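Local coordinates for protein cGAS/DncV-like nucleotidyltransferase in E. coli homolog (Elizabethkingia meningoseptica ATCC 13253 = NBRC 12535, PDB 6E0O) that synthesises cyclic dinucleotide second messengers from nucleoside triphosphates, probably with magnesium, as the signalling enzyme of a CBASS antiphage defence system, at residues Ala36-Arg41 with Ala103-Ala108; Val65-Asp70 with Ile138-Leu143; Arg119-Ile124 with Tyr160-Lys165. All coordinates share one frame; numbering follows the deposited sequence.

Contact 1. Residues Ala36-Arg41 with Ala103-Ala108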
loop_
_atom_site.group_PDB
_atom_site.type_symbol
_atom_site.label_atom_id
_atom_site.label_comp_id
_atom_site.label_asym_id
_atom_site.label_seq_id
_atom_site.Cartn_x
_atom_site.Cartn_y
_atom_site.Cartn_z
ATOM N N ALA A 36 -23.502 1.449 11.892
ATOM C CA ALA A 36 -24.407 1.603 13.027
ATOM C C ALA A 36 -24.243 2.963 13.693
ATOM O O ALA A 36 -25.212 3.518 14.220
ATOM C CB ALA A 36 -24.184 0.482 14.042
ATOM N N LYS A 37 -23.037 3.518 13.675
ATOM C CA LYS A 37 -22.806 4.838 14.250
ATOM C C LYS A 37 -22.878 5.962 13.227
ATOM O O LYS A 37 -23.450 7.019 13.517
ATOM C CB LYS A 37 -21.453 4.892 14.968
ATOM C CG LYS A 37 -21.202 6.246 15.626
ATOM C CD LYS A 37 -19.999 6.260 16.573
ATOM C CE LYS A 37 -20.195 5.397 17.814
ATOM N NZ LYS A 37 -21.277 5.868 18.729
ATOM N N PHE A 38 -22.323 5.758 12.036
ATOM C CA PHE A 38 -22.106 6.848 11.098
ATOM C C PHE A 38 -23.093 6.885 9.942
ATOM O O PHE A 38 -23.157 7.905 9.240
ATOM C CB PHE A 38 -20.683 6.774 10.539
ATOM C CG PHE A 38 -19.623 6.996 11.575
ATOM C CD1 PHE A 38 -19.358 8.265 12.047
ATOM C CD2 PHE A 38 -18.898 5.938 12.082
ATOM C CE1 PHE A 38 -18.380 8.471 12.999
ATOM C CE2 PHE A 38 -17.922 6.139 13.035
ATOM C CZ PHE A 38 -17.663 7.401 13.491
ATOM N N GLY A 39 -23.843 5.813 9.717
ATOM C CA GLY A 39 -24.802 5.818 8.629
ATOM C C GLY A 39 -24.130 6.136 7.309
ATOM O O GLY A 39 -23.042 5.635 6.993
ATOM N N ASN A 40 -24.786 6.976 6.516
ATOM C CA ASN A 40 -24.276 7.342 5.205
ATOM C C ASN A 40 -23.335 8.532 5.234
ATOM O O ASN A 40 -22.914 9.006 4.172
ATOM C CB ASN A 40 -25.409 7.620 4.234
ATOM C CG ASN A 40 -25.965 6.345 3.601
ATOM O OD1 ASN A 40 -25.277 5.339 3.507
ATOM N ND2 ASN A 40 -27.221 6.397 3.151
ATOM N N ARG A 41 -22.951 8.987 6.420
ATOM C CA ARG A 41 -22.037 10.111 6.543
ATOM C C ARG A 41 -20.594 9.749 6.236
ATOM O O ARG A 41 -19.735 10.641 6.248
ATOM C CB ARG A 41 -22.142 10.705 7.946
ATOM C CG ARG A 41 -23.520 11.279 8.242
ATOM C CD ARG A 41 -23.555 11.871 9.630
ATOM N NE ARG A 41 -23.576 10.840 10.657
ATOM C CZ ARG A 41 -23.021 10.965 11.859
ATOM N NH1 ARG A 41 -22.371 12.075 12.187
ATOM N NH2 ARG A 41 -23.108 9.972 12.732
ATOM N N ALA A 103 -11.962 8.822 17.975
ATOM C CA ALA A 103 -12.522 8.263 19.203
ATOM C C ALA A 103 -13.884 7.627 18.949
ATOM O O ALA A 103 -14.187 6.552 19.476
ATOM C CB ALA A 103 -12.641 9.347 20.272
ATOM N N ASP A 104 -14.721 8.279 18.143
ATOM C CA ASP A 104 -16.035 7.727 17.837
ATOM C C ASP A 104 -15.912 6.455 17.010
ATOM O O ASP A 104 -16.698 5.515 17.180
ATOM C CB ASP A 104 -16.864 8.770 17.089
ATOM C CG ASP A 104 -17.312 9.918 17.976
ATOM O OD1 ASP A 104 -17.129 9.851 19.216
ATOM O OD2 ASP A 104 -17.850 10.899 17.421
ATOM N N THR A 105 -14.925 6.411 16.112
ATOM C CA THR A 105 -14.673 5.211 15.323
ATOM C C THR A 105 -14.254 4.064 16.230
ATOM O O THR A 105 -14.754 2.942 16.106
ATOM C CB THR A 105 -13.586 5.500 14.285
ATOM O OG1 THR A 105 -14.007 6.557 13.423
ATOM C CG2 THR A 105 -13.320 4.273 13.438
ATOM N N GLU A 106 -13.338 4.336 17.163
ATOM C CA GLU A 106 -12.912 3.311 18.108
ATOM C C GLU A 106 -14.092 2.802 18.928
ATOM O O GLU A 106 -14.238 1.596 19.143
ATOM C CB GLU A 106 -11.811 3.883 19.002
ATOM C CG GLU A 106 -11.217 2.885 19.955
ATOM C CD GLU A 106 -10.105 3.467 20.812
ATOM O OE1 GLU A 106 -9.758 4.656 20.641
ATOM O OE2 GLU A 106 -9.574 2.730 21.664
ATOM N N GLU A 107 -14.964 3.712 19.358
ATOM C CA GLU A 107 -16.127 3.328 20.152
ATOM C C GLU A 107 -17.073 2.450 19.347
ATOM O O GLU A 107 -17.554 1.425 19.840
ATOM C CB GLU A 107 -16.829 4.601 20.605
ATOM C CG GLU A 107 -18.006 4.422 21.495
ATOM C CD GLU A 107 -18.448 5.747 22.086
ATOM O OE1 GLU A 107 -17.601 6.449 22.680
ATOM O OE2 GLU A 107 -19.637 6.091 21.937
ATOM N N ALA A 108 -17.364 2.846 18.107
ATOM C CA ALA A 108 -18.241 2.047 17.260
ATOM C C ALA A 108 -17.700 0.636 17.109
ATOM O O ALA A 108 -18.459 -0.338 17.150
ATOM C CB ALA A 108 -18.390 2.715 15.891
HETATM O O HOH W 1 -21.333 4.336 21.197
#
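The ring of Phe38 meets helix 98-113 with its outer corner: CZ lies 3.8 Å from Thr105 OG1, and the backbone N of Thr105 sits in the ring plane at the edge. One face of the ring carries Lys37, whose CG, anti to the backbone N at chi1 -178°, stands 4.1 Å above the ring centre, so the lysine chain roofs the aromatic ring before crossing to the other helix. The CB of Asp104 approaches the same corner obliquely, 3.9 Å from Phe38 CZ, and the side chains of Phe38 and Thr105 cross at about a right angle.

The lysine makes the wider part of the junction. Lys37 CD comes to rest 3.4 Å from Asp104 O, a carbonyl already taken by Ala108 N in the helix. Ala108 CB lies against the aliphatic chain of Lys37, touching CB, CD and CE, the last at 3.8 Å. Beyond CE the lysine turns toward Glu107, whose chain it crosses at about a right angle; the salt bridge from Lys37 NZ to Glu107 OE2 is long, 3.6 Å. A water closes the gap, accepting from Lys37 NZ at 2.9 Å and donating to Glu107 OE2 at 2.6 Å.

The polar ends have partners outside the two segments: Asp104 OD2 is hydrogen-bonded to Tyr96 OH, and Thr105 OG1, while touching the ring, to Leu101 O. Phe38 also packs on Met66 and Tyr68 of strand 62-68. The last turn of helix 21-38 is thereby joined to the middle of helix 98-113 in layers, aromatic on the buried side and charged on the outer side. With its ion pair long and partly water-mediated, the contact probably draws more on van der Waals packing by Phe38, Ala108 and the lysine methylenes than on charge.

Contact 2. Residues Val65-Asp70 with Ile138-Leu143. With nucleotides of chain B.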
loop_
_atom_site.group_PDB
_atom_site.type_symbol
_atom_site.label_atom_id
_atom_site.label_comp_id
_atom_site.label_asym_id
_atom_site.label_seq_id
_atom_site.Cartn_x
_atom_site.Cartn_y
_atom_site.Cartn_z
ATOM N N VAL A 65 -10.679 1.971 4.742
ATOM C CA VAL A 65 -10.733 3.413 4.931
ATOM C C VAL A 65 -12.170 3.818 5.231
ATOM O O VAL A 65 -13.105 3.383 4.550
ATOM C CB VAL A 65 -10.210 4.148 3.687
ATOM C CG1 VAL A 65 -10.224 5.646 3.943
ATOM C CG2 VAL A 65 -8.817 3.677 3.301
ATOM N N MET A 66 -12.347 4.642 6.260
ATOM C CA MET A 66 -13.655 5.204 6.589
ATOM C C MET A 66 -13.545 6.717 6.461
ATOM O O MET A 66 -13.058 7.391 7.372
ATOM C CB MET A 66 -14.118 4.806 7.981
ATOM C CG MET A 66 -15.562 5.207 8.230
ATOM S SD MET A 66 -16.076 5.270 9.942
ATOM C CE MET A 66 -15.365 6.835 10.423
ATOM N N ARG A 67 -13.999 7.249 5.332
ATOM C CA ARG A 67 -13.872 8.667 5.023
ATOM C C ARG A 67 -15.142 9.387 5.467
ATOM O O ARG A 67 -16.212 9.212 4.870
ATOM C CB ARG A 67 -13.648 8.845 3.524
ATOM C CG ARG A 67 -13.370 10.281 3.100
ATOM C CD ARG A 67 -13.263 10.401 1.585
ATOM N NE ARG A 67 -14.533 10.108 0.926
ATOM C CZ ARG A 67 -14.655 9.876 -0.372
ATOM N NH1 ARG A 67 -13.579 9.905 -1.147
ATOM N NH2 ARG A 67 -15.839 9.598 -0.891
ATOM N N TYR A 68 -15.032 10.184 6.527
ATOM C CA TYR A 68 -16.150 10.979 7.003
ATOM C C TYR A 68 -16.241 12.176 6.075
ATOM O O TYR A 68 -15.326 13.003 6.023
ATOM C CB TYR A 68 -15.941 11.408 8.453
ATOM C CG TYR A 68 -17.199 12.028 9.005
ATOM C CD1 TYR A 68 -17.499 13.361 8.770
ATOM C CD2 TYR A 68 -18.113 11.266 9.715
ATOM C CE1 TYR A 68 -18.661 13.926 9.253
ATOM C CE2 TYR A 68 -19.277 11.815 10.195
ATOM C CZ TYR A 68 -19.548 13.144 9.963
ATOM O OH TYR A 68 -20.716 13.674 10.458
ATOM N N ASP A 69 -17.327 12.265 5.319
ATOM C CA ASP A 69 -17.330 13.176 4.182
ATOM C C ASP A 69 -18.693 13.805 3.942
ATOM O O ASP A 69 -18.959 14.269 2.828
ATOM C CB ASP A 69 -16.835 12.454 2.939
ATOM C CG ASP A 69 -17.640 11.214 2.629
ATOM O OD1 ASP A 69 -18.756 11.076 3.176
ATOM O OD2 ASP A 69 -17.163 10.383 1.839
ATOM N N ASP A 70 -19.535 13.859 4.970
ATOM C CA ASP A 70 -20.874 14.415 4.845
ATOM C C ASP A 70 -20.865 15.812 4.243
ATOM O O ASP A 70 -21.770 16.156 3.479
ATOM C CB ASP A 70 -21.520 14.423 6.235
ATOM C CG ASP A 70 -22.966 14.840 6.215
ATOM O OD1 ASP A 70 -23.754 14.251 5.450
ATOM O OD2 ASP A 70 -23.317 15.749 6.997
ATOM N N ILE A 138 -9.135 2.997 9.008
ATOM C CA ILE A 138 -8.466 4.289 8.876
ATOM C C ILE A 138 -9.530 5.375 8.773
ATOM O O ILE A 138 -9.987 5.689 7.661
ATOM C CB ILE A 138 -7.531 4.304 7.657
ATOM C CG1 ILE A 138 -6.536 3.143 7.752
ATOM C CG2 ILE A 138 -6.801 5.624 7.581
ATOM C CD1 ILE A 138 -6.046 2.659 6.434
ATOM N N PRO A 139 -9.977 5.957 9.887
ATOM C CA PRO A 139 -10.848 7.137 9.788
ATOM C C PRO A 139 -10.080 8.299 9.174
ATOM O O PRO A 139 -8.884 8.471 9.418
ATOM C CB PRO A 139 -11.246 7.414 11.244
ATOM C CG PRO A 139 -10.131 6.854 12.042
ATOM C CD PRO A 139 -9.643 5.630 11.285
ATOM N N CYS A 140 -10.779 9.098 8.374
ATOM C CA CYS A 140 -10.131 10.198 7.670
ATOM C C CYS A 140 -11.189 11.152 7.140
ATOM O O CYS A 140 -12.390 10.895 7.229
ATOM C CB CYS A 140 -9.252 9.690 6.525
ATOM S SG CYS A 140 -10.171 8.772 5.263
ATOM N N PHE A 141 -10.712 12.268 6.596
ATOM C CA PHE A 141 -11.526 13.273 5.940
ATOM C C PHE A 141 -11.097 13.419 4.481
ATOM O O PHE A 141 -10.029 12.955 4.072
ATOM C CB PHE A 141 -11.343 14.636 6.622
ATOM C CG PHE A 141 -11.863 14.722 8.040
ATOM C CD1 PHE A 141 -13.166 14.377 8.352
ATOM C CD2 PHE A 141 -11.051 15.201 9.050
ATOM C CE1 PHE A 141 -13.639 14.498 9.651
ATOM C CE2 PHE A 141 -11.525 15.318 10.347
ATOM C CZ PHE A 141 -12.812 14.957 10.644
ATOM N N VAL A 142 -11.949 14.084 3.698
ATOM C CA VAL A 142 -11.578 14.496 2.351
ATOM C C VAL A 142 -10.440 15.500 2.396
ATOM O O VAL A 142 -10.403 16.399 3.246
ATOM C CB VAL A 142 -12.797 15.112 1.644
ATOM C CG1 VAL A 142 -12.406 15.748 0.312
ATOM C CG2 VAL A 142 -13.879 14.080 1.438
ATOM N N LEU A 143 -9.511 15.350 1.460
ATOM C CA LEU A 143 -8.394 16.260 1.275
ATOM C C LEU A 143 -8.385 16.772 -0.156
ATOM O O LEU A 143 -8.546 15.992 -1.098
ATOM C CB LEU A 143 -7.073 15.532 1.506
ATOM C CG LEU A 143 -5.812 16.294 1.098
ATOM C CD1 LEU A 143 -5.551 17.412 2.087
ATOM C CD2 LEU A 143 -4.620 15.363 0.982
ATOM P P A B 2 2.146 2.010 8.628
ATOM O OP1 A B 2 2.236 3.488 8.756
ATOM O OP2 A B 2 2.637 1.153 9.741
ATOM O "O5'" A B 2 0.616 1.639 8.372
ATOM C "C5'" A B 2 -0.323 1.590 9.444
ATOM C "C4'" A B 2 -1.737 1.786 8.955
ATOM O "O4'" A B 2 -1.890 3.162 8.517
ATOM C "C3'" A B 2 -2.141 0.911 7.772
ATOM O "O3'" A B 2 -3.518 0.551 7.871
ATOM C "C2'" A B 2 -1.924 1.828 6.575
ATOM O "O2'" A B 2 -2.725 1.529 5.448
ATOM C "C1'" A B 2 -2.261 3.200 7.153
ATOM N N9 A B 2 -1.511 4.282 6.515
ATOM C C8 A B 2 -0.179 4.581 6.689
ATOM N N7 A B 2 0.232 5.603 5.984
ATOM C C5 A B 2 -0.901 5.999 5.285
ATOM C C6 A B 2 -1.131 7.027 4.351
ATOM N N6 A B 2 -0.208 7.897 3.934
ATOM N N1 A B 2 -2.379 7.136 3.872
ATOM C C2 A B 2 -3.324 6.284 4.264
ATOM N N3 A B 2 -3.234 5.278 5.133
ATOM C C4 A B 2 -1.983 5.192 5.609
HETATM O O HOH W 2 -14.353 15.216 4.821
#
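Val65 CG1 and Cys140 SG form the tight apolar centre, 3.4 Å apart on one face of two neighbouring parallel strands. The sulfur reaches this place because it stands between the backbone N and the carbonyl carbon (chi1 61°), from where it also touches Arg67. On the same face Val65 CG2 packs against Ile138 CD1, which in turn lies 3.6 Å from O3' of nucleotide A2 of chain B. Met66 and Pro139 occupy the opposite face, with Met66 CE against the proline CB, and both are covered by Thr105 of helix 98-113. Further along that face Tyr68 and Phe141 lie side by side, pointing the same way; Phe141 CD1 puts a ring edge on Tyr68 O at 3.5 Å.

Three backbone bonds join the strands: Met66 N to Ile138 O, Cys140 N to Met66 O, and Tyr68 N to Cys140 O, the last 2.8 Å long. Beyond them the strands part, and a water spans the opening, donating to Tyr68 O at 2.7 Å and accepting from Val142 N. At the polar edge Arg67 NE makes a salt bridge with Asp69 OD2, donating to its anti lone pair at 2.8 Å, while Val142 CG2 presses on Arg67 CD and Asp69 CB. Thr43 OG1 is a further partner of that carboxylate oxygen.

Such a parallel pair belongs to the central sheet of the nucleotidyltransferase fold: strand 62-68 carries Asp63, with Asp61 just before it, and strand 135-147 carries Asp136, the probable magnesium ligands.

Contact 3. Residues Arg119-Ile124 with Tyr160-Lys165. With nucleotides of chain B.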
loop_
_atom_site.group_PDB
_atom_site.type_symbol
_atom_site.label_atom_id
_atom_site.label_comp_id
_atom_site.label_asym_id
_atom_site.label_seq_id
_atom_site.Cartn_x
_atom_site.Cartn_y
_atom_site.Cartn_z
ATOM N N ARG A 119 -6.373 0.605 19.516
ATOM C CA ARG A 119 -6.017 1.856 18.871
ATOM C C ARG A 119 -4.539 1.848 18.516
ATOM O O ARG A 119 -3.692 1.475 19.333
ATOM C CB ARG A 119 -6.323 3.020 19.799
ATOM C CG ARG A 119 -5.955 4.347 19.198
ATOM C CD ARG A 119 -6.527 5.471 20.006
ATOM N NE ARG A 119 -6.141 6.771 19.476
ATOM C CZ ARG A 119 -6.965 7.806 19.380
ATOM N NH1 ARG A 119 -8.238 7.680 19.743
ATOM N NH2 ARG A 119 -6.525 8.957 18.892
ATOM N N LYS A 120 -4.235 2.260 17.291
ATOM C CA LYS A 120 -2.870 2.377 16.803
ATOM C C LYS A 120 -2.600 3.820 16.384
ATOM O O LYS A 120 -3.497 4.664 16.366
ATOM C CB LYS A 120 -2.613 1.409 15.646
ATOM C CG LYS A 120 -2.918 -0.038 15.965
ATOM C CD LYS A 120 -1.994 -0.609 17.021
ATOM C CE LYS A 120 -2.443 -2.011 17.413
ATOM N NZ LYS A 120 -1.571 -2.626 18.450
ATOM N N ASN A 121 -1.348 4.091 16.011
ATOM C CA ASN A 121 -0.937 5.463 15.734
ATOM C C ASN A 121 -1.714 6.066 14.568
ATOM O O ASN A 121 -2.058 7.256 14.597
ATOM C CB ASN A 121 0.564 5.491 15.452
ATOM C CG ASN A 121 1.119 6.898 15.403
ATOM O OD1 ASN A 121 0.727 7.760 16.189
ATOM N ND2 ASN A 121 2.035 7.139 14.475
ATOM N N LYS A 122 -1.988 5.267 13.531
ATOM C CA LYS A 122 -2.577 5.771 12.296
ATOM C C LYS A 122 -3.907 5.114 11.959
ATOM O O LYS A 122 -4.465 5.396 10.892
ATOM C CB LYS A 122 -1.607 5.598 11.122
ATOM C CG LYS A 122 -0.351 6.436 11.231
ATOM C CD LYS A 122 0.569 6.267 10.030
ATOM C CE LYS A 122 1.943 6.859 10.301
ATOM N NZ LYS A 122 2.889 6.596 9.188
ATOM N N CYS A 123 -4.445 4.275 12.840
ATOM C CA CYS A 123 -5.658 3.525 12.537
ATOM C C CYS A 123 -6.204 2.932 13.826
ATOM O O CYS A 123 -5.604 3.060 14.897
ATOM C CB CYS A 123 -5.361 2.423 11.518
ATOM S SG CYS A 123 -4.245 1.126 12.128
ATOM N N ILE A 124 -7.360 2.283 13.709
ATOM C CA ILE A 124 -7.903 1.423 14.753
ATOM C C ILE A 124 -7.802 -0.009 14.233
ATOM O O ILE A 124 -8.391 -0.347 13.200
ATOM C CB ILE A 124 -9.360 1.768 15.095
ATOM C CG1 ILE A 124 -9.558 3.246 15.433
ATOM C CG2 ILE A 124 -9.809 0.848 16.218
ATOM C CD1 ILE A 124 -8.829 3.729 16.650
ATOM N N TYR A 160 -4.829 12.345 10.896
ATOM C CA TYR A 160 -3.742 12.707 11.787
ATOM C C TYR A 160 -3.344 11.499 12.610
ATOM O O TYR A 160 -4.202 10.759 13.090
ATOM C CB TYR A 160 -4.154 13.869 12.681
ATOM C CG TYR A 160 -4.522 15.073 11.846
ATOM C CD1 TYR A 160 -5.802 15.216 11.320
ATOM C CD2 TYR A 160 -3.579 16.040 11.541
ATOM C CE1 TYR A 160 -6.136 16.304 10.540
ATOM C CE2 TYR A 160 -3.902 17.136 10.763
ATOM C CZ TYR A 160 -5.184 17.264 10.267
ATOM O OH TYR A 160 -5.512 18.350 9.487
ATOM N N SER A 161 -2.039 11.298 12.751
ATOM C CA SER A 161 -1.549 10.235 13.604
ATOM C C SER A 161 -1.581 10.687 15.059
ATOM O O SER A 161 -1.635 11.883 15.363
ATOM C CB SER A 161 -0.124 9.856 13.212
ATOM O OG SER A 161 0.774 10.909 13.504
ATOM N N ASP A 162 -1.535 9.709 15.969
ATOM C CA ASP A 162 -1.535 10.027 17.389
ATOM C C ASP A 162 -0.277 10.797 17.782
ATOM O O ASP A 162 -0.294 11.538 18.768
ATOM C CB ASP A 162 -1.697 8.756 18.218
ATOM C CG ASP A 162 -3.113 8.206 18.173
ATOM O OD1 ASP A 162 -3.957 8.766 17.436
ATOM O OD2 ASP A 162 -3.377 7.208 18.872
ATOM N N ASP A 163 0.819 10.652 17.033
ATOM C CA ASP A 163 2.010 11.469 17.265
ATOM C C ASP A 163 2.021 12.757 16.434
ATOM O O ASP A 163 3.092 13.342 16.217
ATOM C CB ASP A 163 3.303 10.654 17.122
ATOM C CG ASP A 163 3.584 10.207 15.709
ATOM O OD1 ASP A 163 2.653 10.107 14.896
ATOM O OD2 ASP A 163 4.769 9.930 15.418
ATOM N N ASN A 164 0.847 13.201 15.973
ATOM C CA ASN A 164 0.542 14.568 15.507
ATOM C C ASN A 164 0.917 14.844 14.059
ATOM O O ASN A 164 0.875 16.012 13.638
ATOM C CB ASN A 164 1.104 15.652 16.435
ATOM C CG ASN A 164 0.398 15.676 17.786
ATOM O OD1 ASN A 164 -0.812 15.431 17.878
ATOM N ND2 ASN A 164 1.152 15.948 18.843
ATOM N N LYS A 165 1.224 13.819 13.275
ATOM C CA LYS A 165 1.552 14.024 11.874
ATOM C C LYS A 165 0.279 14.117 11.054
ATOM O O LYS A 165 -0.688 13.391 11.296
ATOM C CB LYS A 165 2.400 12.873 11.346
ATOM C CG LYS A 165 3.738 12.760 12.038
ATOM C CD LYS A 165 4.674 11.816 11.326
ATOM C CE LYS A 165 4.429 10.389 11.735
ATOM N NZ LYS A 165 5.555 9.527 11.273
ATOM P P A B 2 2.146 2.010 8.628
ATOM O OP1 A B 2 2.236 3.488 8.756
ATOM O OP2 A B 2 2.637 1.153 9.741
ATOM O "O5'" A B 2 0.616 1.639 8.372
ATOM C "C5'" A B 2 -0.323 1.590 9.444
ATOM C "C4'" A B 2 -1.737 1.786 8.955
ATOM O "O4'" A B 2 -1.890 3.162 8.517
ATOM C "C3'" A B 2 -2.141 0.911 7.772
ATOM O "O3'" A B 2 -3.518 0.551 7.871
ATOM C "C2'" A B 2 -1.924 1.828 6.575
ATOM O "O2'" A B 2 -2.725 1.529 5.448
ATOM C "C1'" A B 2 -2.261 3.200 7.153
ATOM N N9 A B 2 -1.511 4.282 6.515
ATOM C C8 A B 2 -0.179 4.581 6.689
ATOM N N7 A B 2 0.232 5.603 5.984
ATOM C C5 A B 2 -0.901 5.999 5.285
ATOM C C6 A B 2 -1.131 7.027 4.351
ATOM N N6 A B 2 -0.208 7.897 3.934
ATOM N N1 A B 2 -2.379 7.136 3.872
ATOM C C2 A B 2 -3.324 6.284 4.264
ATOM N N3 A B 2 -3.234 5.278 5.133
ATOM C C4 A B 2 -1.983 5.192 5.609
HETATM O O HOH W 3 -5.019 8.085 12.982
HETATM O O HOH W 4 4.856 9.159 8.707
#
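Arg119 NE donates to Asp162 OD2 at 2.9 Å in a nearly straight bond of 171°, half of a two-nitrogen salt bridge between two loops. The second loop holds a type I beta turn, residues 161-164, between strands 152-160 and 166-169. Arg119 and Asp162 reach toward each other tip to tip. The arginine is extended to NE (chi3 178°) and grips side-on: NE meets OD2 on its syn side, while NH2 meets OD1 from above the carboxylate plane. Lys102 of helix 98-113 makes a further salt bridge to Asp162 OD1.

Beside this pair the Asn121 amide docks against the turn with both ends in use. Asn121 OD1 accepts from Asp163 N at 3.0 Å, and Asn121 ND2 donates to Asp163 OD1 at 3.1 Å. The amide and carboxylate planes are 71° apart, so ND2 keeps Asp163 OD1 in its own plane yet meets that oxygen from above the carboxylate. Asn121 O completes the join by accepting from Asp162 N at 2.9 Å. Within the second loop, Ser161 OG accepts from Lys165 N, linking the two ends of the turn region.

Asn121 and Lys122 probably bind ATP, and in this complex the lysine reaches the nucleotide. Its CG packs on Ser161 CB, and the extended chain carries Lys122 NZ within 4.5 Å of Lys165 NZ, a like-charge pair probably eased by the phosphate and by a water accepting from both. Lys122 NZ donates to OP1 of nucleotide A2 of chain B at 3.2 Å.

In the fold
All three contacts lie within the nucleotidyltransferase domain, around one mixed sheet. Contact 2 forms the parallel pair inside that sheet; contact 1, centres about 11 Å apart, joins helices 21-38 and 98-113 beside it, with Phe38 and Thr105 resting on Met66. Contact 3, its centre about 14 Å from that of contact 2 and about 17 Å from that of contact 1, links two loops at the nucleotide end, where Cys123 packs on Ile138. Helix 98-113 also reaches contact 3: Glu106 makes a long, weak ion pair with Arg119 and packs on Ile124. Contact 1 closes before contact 3 opens, whereas contact 2 interlocks with each, so segments distant in sequence pack about the same sheet.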